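Local coordinates for protein oxalate oxidase (Hordeum vulgare, PDB 1FI2) that oxidises oxalate with molecular oxygen to carbon dioxide and hydrogen peroxide at a manganese site, and also has superoxide dismutase activity, at residues L59-A62 with T67-L70; K17-S20 with H24-K27; P177-A182 with G188-L193; L165-F168 with P173-T176. One frame throughout, in Å; residues are numbered along the deposited sequence.

Contact 1 of 4, residues L59-A62 with T67-L70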
ATOM      1  N   LEU A  59      -2.974 -22.102   9.710  1.00  7.07           N
ATOM      2  CA  LEU A  59      -1.654 -22.078   9.085  1.00  6.11           C
ATOM      3  C   LEU A  59      -1.254 -20.633   8.796  1.00  5.65           C
ATOM      4  O   LEU A  59      -0.875 -20.248   7.693  1.00  4.68           O
ATOM      5  CB  LEU A  59      -1.582 -22.967   7.849  1.00  6.39           C
ATOM      6  CG  LEU A  59      -0.197 -23.496   7.479  1.00  6.56           C
ATOM      7  CD1 LEU A  59       0.428 -24.292   8.616  1.00  6.71           C
ATOM      8  CD2 LEU A  59      -0.262 -24.359   6.224  1.00  6.18           C
ATOM      9  N   ASP A  60      -1.411 -19.815   9.834  1.00  5.05           N
ATOM     10  CA  ASP A  60      -1.021 -18.406   9.774  1.00  5.45           C
ATOM     11  C   ASP A  60       0.448 -18.330  10.175  1.00  4.54           C
ATOM     12  O   ASP A  60       1.069 -19.368  10.441  1.00  4.14           O
ATOM     13  CB  ASP A  60      -1.912 -17.538  10.639  1.00  6.87           C
ATOM     14  CG  ASP A  60      -2.022 -17.908  12.096  1.00  8.26           C
ATOM     15  OD1 ASP A  60      -2.656 -17.127  12.851  1.00 10.02           O
ATOM     16  OD2 ASP A  60      -1.500 -18.957  12.520  1.00  9.72           O
ATOM     17  N   VAL A  61       1.015 -17.137  10.296  1.00  4.17           N
ATOM     18  CA  VAL A  61       2.434 -16.983  10.611  1.00  3.88           C
ATOM     19  C   VAL A  61       2.862 -17.586  11.933  1.00  4.25           C
ATOM     20  O   VAL A  61       3.999 -18.069  12.036  1.00  4.06           O
ATOM     21  CB  VAL A  61       2.841 -15.498  10.512  1.00  3.86           C
ATOM     22  CG1 VAL A  61       2.252 -14.683  11.655  1.00  3.97           C
ATOM     23  CG2 VAL A  61       4.355 -15.350  10.446  1.00  3.95           C
ATOM     24  N   ALA A  62       1.991 -17.703  12.926  1.00  4.48           N
ATOM     25  CA  ALA A  62       2.322 -18.365  14.183  1.00  4.85           C
ATOM     26  C   ALA A  62       2.554 -19.860  13.994  1.00  5.02           C
ATOM     27  O   ALA A  62       3.324 -20.464  14.750  1.00  4.83           O
ATOM     28  CB  ALA A  62       1.210 -18.119  15.194  1.00  4.56           C
ATOM     29  N   THR A  67       5.902 -17.694   6.240  1.00  2.98           N
ATOM     30  CA  THR A  67       4.990 -16.770   5.594  1.00  3.11           C
ATOM     31  C   THR A  67       5.255 -15.318   5.985  1.00  3.45           C
ATOM     32  O   THR A  67       4.769 -14.406   5.303  1.00  3.14           O
ATOM     33  CB  THR A  67       3.509 -17.063   5.915  1.00  3.29           C
ATOM     34  OG1 THR A  67       3.269 -16.935   7.324  1.00  2.99           O
ATOM     35  CG2 THR A  67       3.130 -18.469   5.477  1.00  3.00           C
ATOM     36  N   ASN A  68       5.987 -15.083   7.066  1.00  3.19           N
ATOM     37  CA  ASN A  68       6.270 -13.719   7.514  1.00  3.04           C
ATOM     38  C   ASN A  68       6.759 -12.856   6.368  1.00  3.81           C
ATOM     39  O   ASN A  68       7.668 -13.209   5.616  1.00  3.20           O
ATOM     40  CB  ASN A  68       7.306 -13.759   8.638  1.00  3.24           C
ATOM     41  CG  ASN A  68       7.451 -12.468   9.409  1.00  3.49           C
ATOM     42  OD1 ASN A  68       6.474 -11.805   9.755  1.00  2.73           O
ATOM     43  ND2 ASN A  68       8.694 -12.091   9.699  1.00  2.64           N
ATOM     44  N   THR A  69       6.177 -11.680   6.206  1.00  3.31           N
ATOM     45  CA  THR A  69       6.413 -10.664   5.214  1.00  3.53           C
ATOM     46  C   THR A  69       5.915 -10.989   3.803  1.00  3.43           C
ATOM     47  O   THR A  69       5.927 -10.089   2.950  1.00  3.11           O
ATOM     48  CB  THR A  69       7.879 -10.198   5.033  1.00  4.01           C
ATOM     49  OG1 THR A  69       8.625 -11.205   4.328  1.00  4.08           O
ATOM     50  CG2 THR A  69       8.561  -9.848   6.340  1.00  3.80           C
ATOM     51  N   LEU A  70       5.442 -12.197   3.530  1.00  3.39           N
ATOM     52  CA  LEU A  70       5.059 -12.608   2.192  1.00  3.79           C
ATOM     53  C   LEU A  70       3.622 -12.314   1.806  1.00  3.46           C
ATOM     54  O   LEU A  70       3.238 -12.477   0.645  1.00  3.46           O
ATOM     55  CB  LEU A  70       5.377 -14.098   1.996  1.00  3.69           C
ATOM     56  CG  LEU A  70       6.838 -14.509   2.222  1.00  3.41           C
ATOM     57  CD1 LEU A  70       7.010 -15.985   1.887  1.00  3.69           C
ATOM     58  CD2 LEU A  70       7.801 -13.654   1.407  1.00  2.70           C
TER
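Val61 meets Thr67 and Asn68 in a small buried contact made by van der Waals touches, with no hydrogen bond between 59-62 and 67-70. The hydroxyl of Thr67 lies against the backbone side of the valine. Its OG1 is 3.4 Å from Val61 CA and 3.5 Å from Val61 CB. The two side chains cross obliquely. The other touches come from one methyl branch. Val61 CG2 stands anti to its own backbone N and extends to the backbone of Asn68, 3.8 Å from Asn68 N. The same methyl is 3.8 Å from Asn68 CB, at the base of the amide side chain.

The polar groups find their hydrogen-bond partners outside the two segments. Thr67 OG1 has chi1 62°, between its backbone N and carbonyl carbon, and bonds to Trp64 O, within the chain that joins the two segments. The Asn68 amide is held at both ends: OD1 bonds to Gln156, which also bonds to the backbone of Val61, and ND2 bonds to the carbonyls of Cys10 and His24. These bonds probably keep the amide from turning over.

Bonds within 67-70 shape the turn. Leu70 N bonds to Thr67 O at 2.9 Å and closes it. The Thr69 hydroxyl OG1 gives a bond of 2.6 Å to Asn68 O, the donor tilted 16° from the carbonyl plane.

The arrangement is a type II beta turn packed against the loop that leaves strand 54-59, in the connection to strand 73-79 of the cupin beta-jellyroll.

Contact 2 of 4, residues K17-S20 with H24-K27; sequences KAVS and HTCK
Thr25 faces Ala18 and Val19 across a bend of the N-terminal loop, and its side chain carries the contact. Its CB points toward 17-20 and splits into two branches. The hydroxyl branch, OG1, lies 4.0 Å from the methyl CB of Ala18. The methyl branch, CG2, is anti to the carbonyl carbon of Thr25, which follows from chi1 of 54°, and reaches Val19. It stands 3.3 Å from Val19 CG1, tighter than usual for two carbons. It also lies 3.5 Å from Val19 O. The valine and threonine side chains cross at about a right angle.

No direct hydrogen bond joins the segments. A water bridges the backbones instead. It donates to Val19 O at 2.9 Å and accepts from Thr25 N at 2.7 Å. The same water is 2.7 Å from Thr25 OG1. A glycine in place of Thr25 would probably leave the methyl CG1 of Val19 without its close partner in this segment and open a gap beside the bridging water.

The next residue, Cys26, forms a disulfide with Cys10. Other subunits also meet this bend: Thr25 packs on Ser20 of one neighbouring subunit, and Val19 packs on Val19 of two. This is an irregular, water-bridged loop beside a disulfide in the N-terminal region of germin, ahead of the jellyroll strands and at contacts between subunits of the hexamer.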
ATOM      1  N   LYS A  17      10.621 -13.881  24.026  1.00 13.40           N
ATOM      2  CA  LYS A  17      11.285 -12.641  24.404  1.00 13.61           C
ATOM      3  C   LYS A  17      11.857 -11.872  23.225  1.00 12.27           C
ATOM      4  O   LYS A  17      12.598 -10.904  23.421  1.00 12.71           O
ATOM      5  CB  LYS A  17      12.389 -12.921  25.432  1.00 15.17           C
ATOM      6  CG  LYS A  17      11.934 -13.749  26.626  1.00 17.06           C
ATOM      7  CD  LYS A  17      10.781 -13.085  27.366  1.00 18.46           C
ATOM      8  CE  LYS A  17       9.895 -14.108  28.058  1.00 19.31           C
ATOM      9  NZ  LYS A  17       8.734 -13.467  28.739  1.00 20.43           N
ATOM     10  N   ALA A  18      11.510 -12.272  22.000  1.00 10.60           N
ATOM     11  CA  ALA A  18      11.983 -11.523  20.834  1.00  8.84           C
ATOM     12  C   ALA A  18      11.377 -10.119  20.886  1.00  7.69           C
ATOM     13  O   ALA A  18      10.286  -9.962  21.434  1.00  7.49           O
ATOM     14  CB  ALA A  18      11.592 -12.223  19.547  1.00  8.89           C
ATOM     15  N   VAL A  19      12.095  -9.143  20.343  1.00  6.76           N
ATOM     16  CA  VAL A  19      11.567  -7.773  20.303  1.00  6.42           C
ATOM     17  C   VAL A  19      10.264  -7.793  19.510  1.00  5.13           C
ATOM     18  O   VAL A  19      10.112  -8.585  18.576  1.00  5.67           O
ATOM     19  CB  VAL A  19      12.591  -6.787  19.725  1.00  7.13           C
ATOM     20  CG1 VAL A  19      13.057  -7.202  18.338  1.00  7.96           C
ATOM     21  CG2 VAL A  19      12.053  -5.362  19.665  1.00  7.31           C
ATOM     22  N   SER A  20       9.309  -6.955  19.898  1.00  4.31           N
ATOM     23  CA  SER A  20       8.009  -6.896  19.242  1.00  3.85           C
ATOM     24  C   SER A  20       7.910  -5.745  18.252  1.00  3.22           C
ATOM     25  O   SER A  20       8.322  -4.626  18.562  1.00  3.15           O
ATOM     26  CB  SER A  20       6.923  -6.742  20.313  1.00  4.36           C
ATOM     27  OG  SER A  20       5.646  -6.635  19.706  1.00  5.15           O
ATOM     28  N   HIS A  24       6.390  -9.585  12.776  1.00  3.08           N
ATOM     29  CA  HIS A  24       7.410 -10.285  13.530  1.00  3.68           C
ATOM     30  C   HIS A  24       8.823  -9.952  13.046  1.00  3.62           C
ATOM     31  O   HIS A  24       9.086  -9.790  11.857  1.00  3.13           O
ATOM     32  CB  HIS A  24       7.269 -11.815  13.398  1.00  3.38           C
ATOM     33  CG  HIS A  24       6.015 -12.376  13.996  1.00  3.16           C
ATOM     34  ND1 HIS A  24       5.844 -12.556  15.348  1.00  3.82           N
ATOM     35  CD2 HIS A  24       4.828 -12.677  13.414  1.00  3.42           C
ATOM     36  CE1 HIS A  24       4.619 -12.998  15.575  1.00  3.41           C
ATOM     37  NE2 HIS A  24       3.975 -13.056  14.422  1.00  3.24           N
ATOM     38  N   THR A  25       9.755  -9.923  13.995  1.00  4.25           N
ATOM     39  CA  THR A  25      11.176  -9.895  13.670  1.00  4.88           C
ATOM     40  C   THR A  25      11.511 -11.237  13.015  1.00  4.64           C
ATOM     41  O   THR A  25      10.734 -12.185  13.133  1.00  4.45           O
ATOM     42  CB  THR A  25      12.056  -9.688  14.909  1.00  5.49           C
ATOM     43  OG1 THR A  25      11.729 -10.682  15.889  1.00  8.07           O
ATOM     44  CG2 THR A  25      11.808  -8.307  15.490  1.00  6.67           C
ATOM     45  N   CYS A  26      12.641 -11.293  12.319  1.00  4.01           N
ATOM     46  CA  CYS A  26      13.008 -12.509  11.617  1.00  4.01           C
ATOM     47  C   CYS A  26      14.251 -13.212  12.135  1.00  4.09           C
ATOM     48  O   CYS A  26      15.157 -12.592  12.681  1.00  4.94           O
ATOM     49  CB  CYS A  26      13.262 -12.159  10.134  1.00  3.69           C
ATOM     50  SG  CYS A  26      12.034 -11.039   9.445  1.00  3.17           S
ATOM     51  N   LYS A  27      14.293 -14.526  11.910  1.00  4.25           N
ATOM     52  CA  LYS A  27      15.479 -15.295  12.280  1.00  4.87           C
ATOM     53  C   LYS A  27      16.589 -14.860  11.323  1.00  4.79           C
ATOM     54  O   LYS A  27      16.326 -14.620  10.142  1.00  4.85           O
ATOM     55  CB  LYS A  27      15.251 -16.788  12.051  1.00  5.72           C
ATOM     56  CG  LYS A  27      14.237 -17.483  12.932  1.00  7.08           C
ATOM     57  CD  LYS A  27      14.652 -17.551  14.386  1.00  8.20           C
ATOM     58  CE  LYS A  27      15.929 -18.344  14.609  1.00  8.89           C
ATOM     59  NZ  LYS A  27      16.312 -18.363  16.050  1.00 10.22           N
TER
HETATM   60  O   HOH W   1       9.102 -10.406  16.574  1.00 36.32           O

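Contact 3 of 4, residues P177-A182 with G188-L193; sequences PVLTKA and GVVELL
This is apolar packing between two consecutive helices, 176-183 and 187-196, in the C-terminal helical part of the chain. It lies away from the manganese site. Val190 is the residue that packs against helix 176-183. Its CB points toward 177-182, and its two methyls part to meet neighbouring residues there. CG1, anti to the valine backbone N at chi1 175°, rests on the leucine. It is 3.8 Å from Leu179 CB and 3.9 Å from Leu179 CD1, touching both the base and one tip of that side chain. The two side chains meet at a slant. The other methyl, CG2, meets Thr180 CG2 at 3.5 Å, methyl to methyl. Here the side chains cross at about a right angle. Val190 CG2 also comes within 4.1 Å of Thr180 N.

The threonine presents its methyl to the valine because CG2 is anti to its own carbonyl carbon. Each helix keeps backbone bonds of its own: Ala182 N to Val178 O is 3.1 Å, and Leu192 N to Gly188 O is 3.0 Å. With an alanine at Val190 both methyls go, which is likely to open a gap between helix 187-196 and the Leu179-Thr180 face.

Leu179 also packs on Leu167 and Phe168 of helix 163-169. Lys181 reaches a neighbouring subunit, where its NZ bonds to Asn52 O and Pro51 O of that subunit. The motif is a pair of consecutive helices packed through small apolar groups, in the C-terminal helical part that follows the germin jellyroll, and it takes part in subunit contacts of the hexamer.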
ATOM      1  N   PRO A 177     -27.087  -5.244  30.061  1.00  7.57           N
ATOM      2  CA  PRO A 177     -27.865  -4.085  29.660  1.00  7.32           C
ATOM      3  C   PRO A 177     -27.455  -3.511  28.315  1.00  7.13           C
ATOM      4  O   PRO A 177     -28.274  -2.924  27.593  1.00  7.07           O
ATOM      5  CB  PRO A 177     -27.659  -3.086  30.797  1.00  7.55           C
ATOM      6  CG  PRO A 177     -27.294  -3.932  31.973  1.00  7.62           C
ATOM      7  CD  PRO A 177     -26.439  -5.031  31.383  1.00  7.73           C
ATOM      8  N   VAL A 178     -26.175  -3.596  27.938  1.00  6.20           N
ATOM      9  CA  VAL A 178     -25.736  -3.169  26.613  1.00  6.21           C
ATOM     10  C   VAL A 178     -26.353  -4.103  25.568  1.00  5.83           C
ATOM     11  O   VAL A 178     -26.883  -3.658  24.550  1.00  6.49           O
ATOM     12  CB  VAL A 178     -24.207  -3.162  26.459  1.00  6.03           C
ATOM     13  CG1 VAL A 178     -23.786  -2.875  25.021  1.00  6.56           C
ATOM     14  CG2 VAL A 178     -23.572  -2.136  27.389  1.00  6.21           C
ATOM     15  N   LEU A 179     -26.288  -5.404  25.842  1.00  5.84           N
ATOM     16  CA  LEU A 179     -26.829  -6.404  24.936  1.00  6.22           C
ATOM     17  C   LEU A 179     -28.347  -6.430  24.877  1.00  6.89           C
ATOM     18  O   LEU A 179     -28.838  -6.831  23.818  1.00  7.23           O
ATOM     19  CB  LEU A 179     -26.296  -7.799  25.281  1.00  5.78           C
ATOM     20  CG  LEU A 179     -24.812  -8.045  24.991  1.00  5.64           C
ATOM     21  CD1 LEU A 179     -24.405  -9.414  25.513  1.00  6.14           C
ATOM     22  CD2 LEU A 179     -24.514  -7.928  23.503  1.00  5.70           C
ATOM     23  N   THR A 180     -29.084  -6.044  25.913  1.00  6.80           N
ATOM     24  CA  THR A 180     -30.541  -6.036  25.823  1.00  6.85           C
ATOM     25  C   THR A 180     -31.029  -4.877  24.957  1.00  6.91           C
ATOM     26  O   THR A 180     -32.021  -5.007  24.239  1.00  7.18           O
ATOM     27  CB  THR A 180     -31.253  -5.991  27.185  1.00  7.01           C
ATOM     28  OG1 THR A 180     -30.854  -4.815  27.898  1.00  7.58           O
ATOM     29  CG2 THR A 180     -30.930  -7.218  28.021  1.00  7.45           C
ATOM     30  N   LYS A 181     -30.329  -3.745  24.989  1.00  6.61           N
ATOM     31  CA  LYS A 181     -30.682  -2.602  24.161  1.00  6.82           C
ATOM     32  C   LYS A 181     -30.362  -2.898  22.697  1.00  6.97           C
ATOM     33  O   LYS A 181     -31.139  -2.581  21.802  1.00  7.22           O
ATOM     34  CB  LYS A 181     -29.934  -1.341  24.604  1.00  7.45           C
ATOM     35  CG  LYS A 181     -30.333  -0.079  23.861  1.00  8.22           C
ATOM     36  CD  LYS A 181     -31.754   0.352  24.203  1.00  9.24           C
ATOM     37  CE  LYS A 181     -32.111   1.625  23.446  1.00 10.12           C
ATOM     38  NZ  LYS A 181     -32.085   1.387  21.975  1.00 11.98           N
ATOM     39  N   ALA A 182     -29.218  -3.535  22.468  1.00  6.71           N
ATOM     40  CA  ALA A 182     -28.765  -3.865  21.129  1.00  6.58           C
ATOM     41  C   ALA A 182     -29.548  -4.997  20.479  1.00  6.75           C
ATOM     42  O   ALA A 182     -29.777  -4.937  19.270  1.00  6.87           O
ATOM     43  CB  ALA A 182     -27.284  -4.238  21.166  1.00  6.73           C
ATOM     44  N   GLY A 188     -33.291 -12.023  30.543  1.00  8.72           N
ATOM     45  CA  GLY A 188     -33.327 -13.475  30.605  1.00  8.27           C
ATOM     46  C   GLY A 188     -32.866 -14.144  29.317  1.00  7.86           C
ATOM     47  O   GLY A 188     -32.159 -15.150  29.359  1.00  8.12           O
ATOM     48  N   VAL A 189     -33.223 -13.586  28.166  1.00  7.61           N
ATOM     49  CA  VAL A 189     -32.797 -14.129  26.876  1.00  7.76           C
ATOM     50  C   VAL A 189     -31.293 -13.924  26.712  1.00  7.48           C
ATOM     51  O   VAL A 189     -30.565 -14.833  26.313  1.00  7.12           O
ATOM     52  CB  VAL A 189     -33.570 -13.491  25.712  1.00  8.03           C
ATOM     53  CG1 VAL A 189     -33.079 -14.010  24.368  1.00  8.33           C
ATOM     54  CG2 VAL A 189     -35.067 -13.748  25.860  1.00  8.48           C
ATOM     55  N   VAL A 190     -30.812 -12.732  27.072  1.00  7.59           N
ATOM     56  CA  VAL A 190     -29.383 -12.437  26.989  1.00  7.85           C
ATOM     57  C   VAL A 190     -28.576 -13.362  27.890  1.00  8.11           C
ATOM     58  O   VAL A 190     -27.566 -13.924  27.451  1.00  8.16           O
ATOM     59  CB  VAL A 190     -29.091 -10.965  27.319  1.00  7.86           C
ATOM     60  CG1 VAL A 190     -27.596 -10.680  27.362  1.00  8.11           C
ATOM     61  CG2 VAL A 190     -29.764 -10.057  26.295  1.00  8.31           C
ATOM     62  N   GLU A 191     -29.038 -13.583  29.124  1.00  8.19           N
ATOM     63  CA  GLU A 191     -28.342 -14.479  30.043  1.00  8.65           C
ATOM     64  C   GLU A 191     -28.337 -15.915  29.538  1.00  8.19           C
ATOM     65  O   GLU A 191     -27.353 -16.634  29.731  1.00  8.13           O
ATOM     66  CB  GLU A 191     -28.902 -14.382  31.459  1.00  9.47           C
ATOM     67  CG  GLU A 191     -28.732 -13.033  32.123  1.00 10.84           C
ATOM     68  CD  GLU A 191     -27.319 -12.610  32.447  1.00 11.66           C
ATOM     69  OE1 GLU A 191     -26.355 -13.377  32.237  1.00 12.28           O
ATOM     70  OE2 GLU A 191     -27.143 -11.465  32.928  1.00 12.45           O
ATOM     71  N   LEU A 192     -29.405 -16.361  28.879  1.00  7.85           N
ATOM     72  CA  LEU A 192     -29.445 -17.714  28.328  1.00  8.33           C
ATOM     73  C   LEU A 192     -28.346 -17.865  27.275  1.00  7.85           C
ATOM     74  O   LEU A 192     -27.603 -18.844  27.265  1.00  8.70           O
ATOM     75  CB  LEU A 192     -30.805 -18.026  27.716  1.00  8.39           C
ATOM     76  CG  LEU A 192     -30.928 -19.326  26.915  1.00  9.09           C
ATOM     77  CD1 LEU A 192     -30.861 -20.538  27.830  1.00  9.34           C
ATOM     78  CD2 LEU A 192     -32.210 -19.329  26.099  1.00  9.43           C
ATOM     79  N   LEU A 193     -28.234 -16.882  26.382  1.00  7.65           N
ATOM     80  CA  LEU A 193     -27.191 -16.890  25.359  1.00  7.20           C
ATOM     81  C   LEU A 193     -25.802 -16.885  25.975  1.00  7.34           C
ATOM     82  O   LEU A 193     -24.942 -17.683  25.586  1.00  7.71           O
ATOM     83  CB  LEU A 193     -27.398 -15.706  24.407  1.00  6.96           C
ATOM     84  CG  LEU A 193     -28.562 -15.874  23.420  1.00  6.83           C
ATOM     85  CD1 LEU A 193     -29.115 -14.522  23.001  1.00  6.88           C
ATOM     86  CD2 LEU A 193     -28.118 -16.676  22.203  1.00  7.15           C
TER

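Contact 4 of 4, residues L165-F168 with P173-T176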
ATOM      1  N   LEU A 165     -19.299 -16.023  19.814  1.00  4.52           N
ATOM      2  CA  LEU A 165     -18.377 -16.044  20.948  1.00  4.67           C
ATOM      3  C   LEU A 165     -17.973 -14.649  21.401  1.00  5.05           C
ATOM      4  O   LEU A 165     -17.906 -14.400  22.609  1.00  4.84           O
ATOM      5  CB  LEU A 165     -17.150 -16.895  20.617  1.00  4.48           C
ATOM      6  CG  LEU A 165     -16.057 -17.003  21.682  1.00  4.60           C
ATOM      7  CD1 LEU A 165     -16.581 -17.680  22.938  1.00  4.83           C
ATOM      8  CD2 LEU A 165     -14.854 -17.762  21.133  1.00  4.99           C
ATOM      9  N   THR A 166     -17.736 -13.717  20.484  1.00  5.00           N
ATOM     10  CA  THR A 166     -17.357 -12.361  20.881  1.00  5.15           C
ATOM     11  C   THR A 166     -18.518 -11.620  21.529  1.00  5.26           C
ATOM     12  O   THR A 166     -18.349 -10.929  22.538  1.00  5.10           O
ATOM     13  CB  THR A 166     -16.814 -11.573  19.674  1.00  5.18           C
ATOM     14  OG1 THR A 166     -15.679 -12.275  19.143  1.00  4.98           O
ATOM     15  CG2 THR A 166     -16.397 -10.169  20.078  1.00  5.36           C
ATOM     16  N   LEU A 167     -19.722 -11.764  20.983  1.00  5.70           N
ATOM     17  CA  LEU A 167     -20.895 -11.102  21.517  1.00  6.08           C
ATOM     18  C   LEU A 167     -21.296 -11.569  22.917  1.00  5.67           C
ATOM     19  O   LEU A 167     -21.690 -10.747  23.750  1.00  5.66           O
ATOM     20  CB  LEU A 167     -22.134 -11.376  20.667  1.00  7.12           C
ATOM     21  CG  LEU A 167     -22.702 -10.441  19.631  1.00  8.03           C
ATOM     22  CD1 LEU A 167     -24.180 -10.801  19.407  1.00  8.08           C
ATOM     23  CD2 LEU A 167     -22.609  -8.963  19.976  1.00  7.63           C
ATOM     24  N   PHE A 168     -21.265 -12.881  23.145  1.00  5.69           N
ATOM     25  CA  PHE A 168     -21.722 -13.444  24.400  1.00  5.77           C
ATOM     26  C   PHE A 168     -20.667 -14.004  25.330  1.00  5.98           C
ATOM     27  O   PHE A 168     -21.029 -14.272  26.488  1.00  6.29           O
ATOM     28  CB  PHE A 168     -22.758 -14.550  24.079  1.00  5.71           C
ATOM     29  CG  PHE A 168     -23.903 -14.043  23.239  1.00  5.70           C
ATOM     30  CD1 PHE A 168     -24.062 -14.471  21.931  1.00  5.74           C
ATOM     31  CD2 PHE A 168     -24.802 -13.125  23.751  1.00  5.62           C
ATOM     32  CE1 PHE A 168     -25.106 -14.001  21.154  1.00  5.63           C
ATOM     33  CE2 PHE A 168     -25.846 -12.647  22.982  1.00  5.93           C
ATOM     34  CZ  PHE A 168     -25.995 -13.086  21.678  1.00  5.69           C
ATOM     35  N   PRO A 173     -17.296 -10.478  29.595  1.00  5.76           N
ATOM     36  CA  PRO A 173     -18.440 -10.361  28.713  1.00  5.71           C
ATOM     37  C   PRO A 173     -19.025  -8.961  28.620  1.00  5.65           C
ATOM     38  O   PRO A 173     -18.949  -8.162  29.559  1.00  6.17           O
ATOM     39  CB  PRO A 173     -19.469 -11.319  29.311  1.00  5.73           C
ATOM     40  CG  PRO A 173     -18.705 -12.239  30.196  1.00  5.92           C
ATOM     41  CD  PRO A 173     -17.532 -11.435  30.703  1.00  5.86           C
ATOM     42  N   ILE A 174     -19.624  -8.648  27.474  1.00  5.58           N
ATOM     43  CA  ILE A 174     -20.274  -7.350  27.267  1.00  5.68           C
ATOM     44  C   ILE A 174     -21.412  -7.296  28.285  1.00  5.95           C
ATOM     45  O   ILE A 174     -22.131  -8.289  28.455  1.00  6.23           O
ATOM     46  CB  ILE A 174     -20.832  -7.244  25.838  1.00  5.28           C
ATOM     47  CG1 ILE A 174     -19.711  -7.362  24.799  1.00  5.31           C
ATOM     48  CG2 ILE A 174     -21.602  -5.946  25.640  1.00  5.75           C
ATOM     49  CD1 ILE A 174     -20.181  -7.562  23.369  1.00  5.01           C
ATOM     50  N   PRO A 175     -21.568  -6.190  28.993  1.00  6.25           N
ATOM     51  CA  PRO A 175     -22.617  -6.076  29.998  1.00  6.41           C
ATOM     52  C   PRO A 175     -23.965  -6.472  29.424  1.00  6.34           C
ATOM     53  O   PRO A 175     -24.341  -6.038  28.337  1.00  6.51           O
ATOM     54  CB  PRO A 175     -22.560  -4.619  30.428  1.00  6.40           C
ATOM     55  CG  PRO A 175     -21.157  -4.193  30.138  1.00  6.79           C
ATOM     56  CD  PRO A 175     -20.757  -4.957  28.894  1.00  6.28           C
ATOM     57  N   THR A 176     -24.803  -7.116  30.236  1.00  6.94           N
ATOM     58  CA  THR A 176     -26.146  -7.504  29.805  1.00  7.81           C
ATOM     59  C   THR A 176     -26.997  -6.349  29.333  1.00  7.74           C
ATOM     60  O   THR A 176     -27.589  -6.426  28.247  1.00  7.44           O
ATOM     61  CB  THR A 176     -26.840  -8.382  30.861  1.00  8.44           C
ATOM     62  OG1 THR A 176     -26.134  -9.634  30.904  1.00  8.58           O
ATOM     63  CG2 THR A 176     -28.296  -8.654  30.521  1.00  8.46           C
TER
HETATM   64  O   HOH W   2     -19.457 -10.787  25.570  1.00  8.47           O
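Ile174 points its CB toward helix 163-169, while the CB of Thr166, Leu167 and Phe168 all point away from 173-176. The isoleucine therefore meets mainly the helix backbone. Its CG1 is anti to its own carbonyl carbon (chi1 -61°), and the chain runs on nearly extended to CD1 (chi2 168°). That tip methyl lies 3.5 Å from Leu167 O and 3.9 Å from Thr166 O. Side chain meets side chain more loosely: Ile174 CD1 is 4.4 Å from Leu167 CD2. Pro173 adds a marginal touch, with its CB 4.4 Å from Phe168 O. The Phe168 ring takes no direct part across the contact. One face has Leu167 CB 3.8 Å above its plane, offset toward the rim.

A water supplies the polar link. It accepts from Ile174 N at 2.9 Å and donates to Thr166 O at 3.2 Å. It also lies close to Leu167 O. Thr166 OG1 bonds to Phe162 O, in the short strand just before the helix.

Leu179 of helix 176-183 touches Leu167, Phe168 and Ile174 together. Ile174 also packs on Phe138 of a neighbouring subunit. The arrangement is a linker folded back on the preceding helix through an apolar tip and a bridging water. It ends with Pro175 at the N-cap position of the next helix, in the C-terminal helical part that follows the germin jellyroll.

In the fold
Contacts 1, 3 and 4 are buried, while contact 2 is only partly so. Contacts 1 and 2 touch through Asn68 and His24. They lie on one side of the chain's centre, with contact 1 in a strand connection and contact 2 in the N-terminal loop. Contacts 3 and 4 lie about 38 and 30 Å from contact 1, centre to centre. They adjoin in the C-terminal helical part: contact 4 ties helix 163-169 to the linker that leads into helix 176-183, and contact 3 packs that helix on 187-196. Contact 3 is methyl packing between helices. Contacts 2 and 4 add bridging water. Contact 1 sets a valine against a turn whose polar side chains are mostly hydrogen-bonded elsewhere.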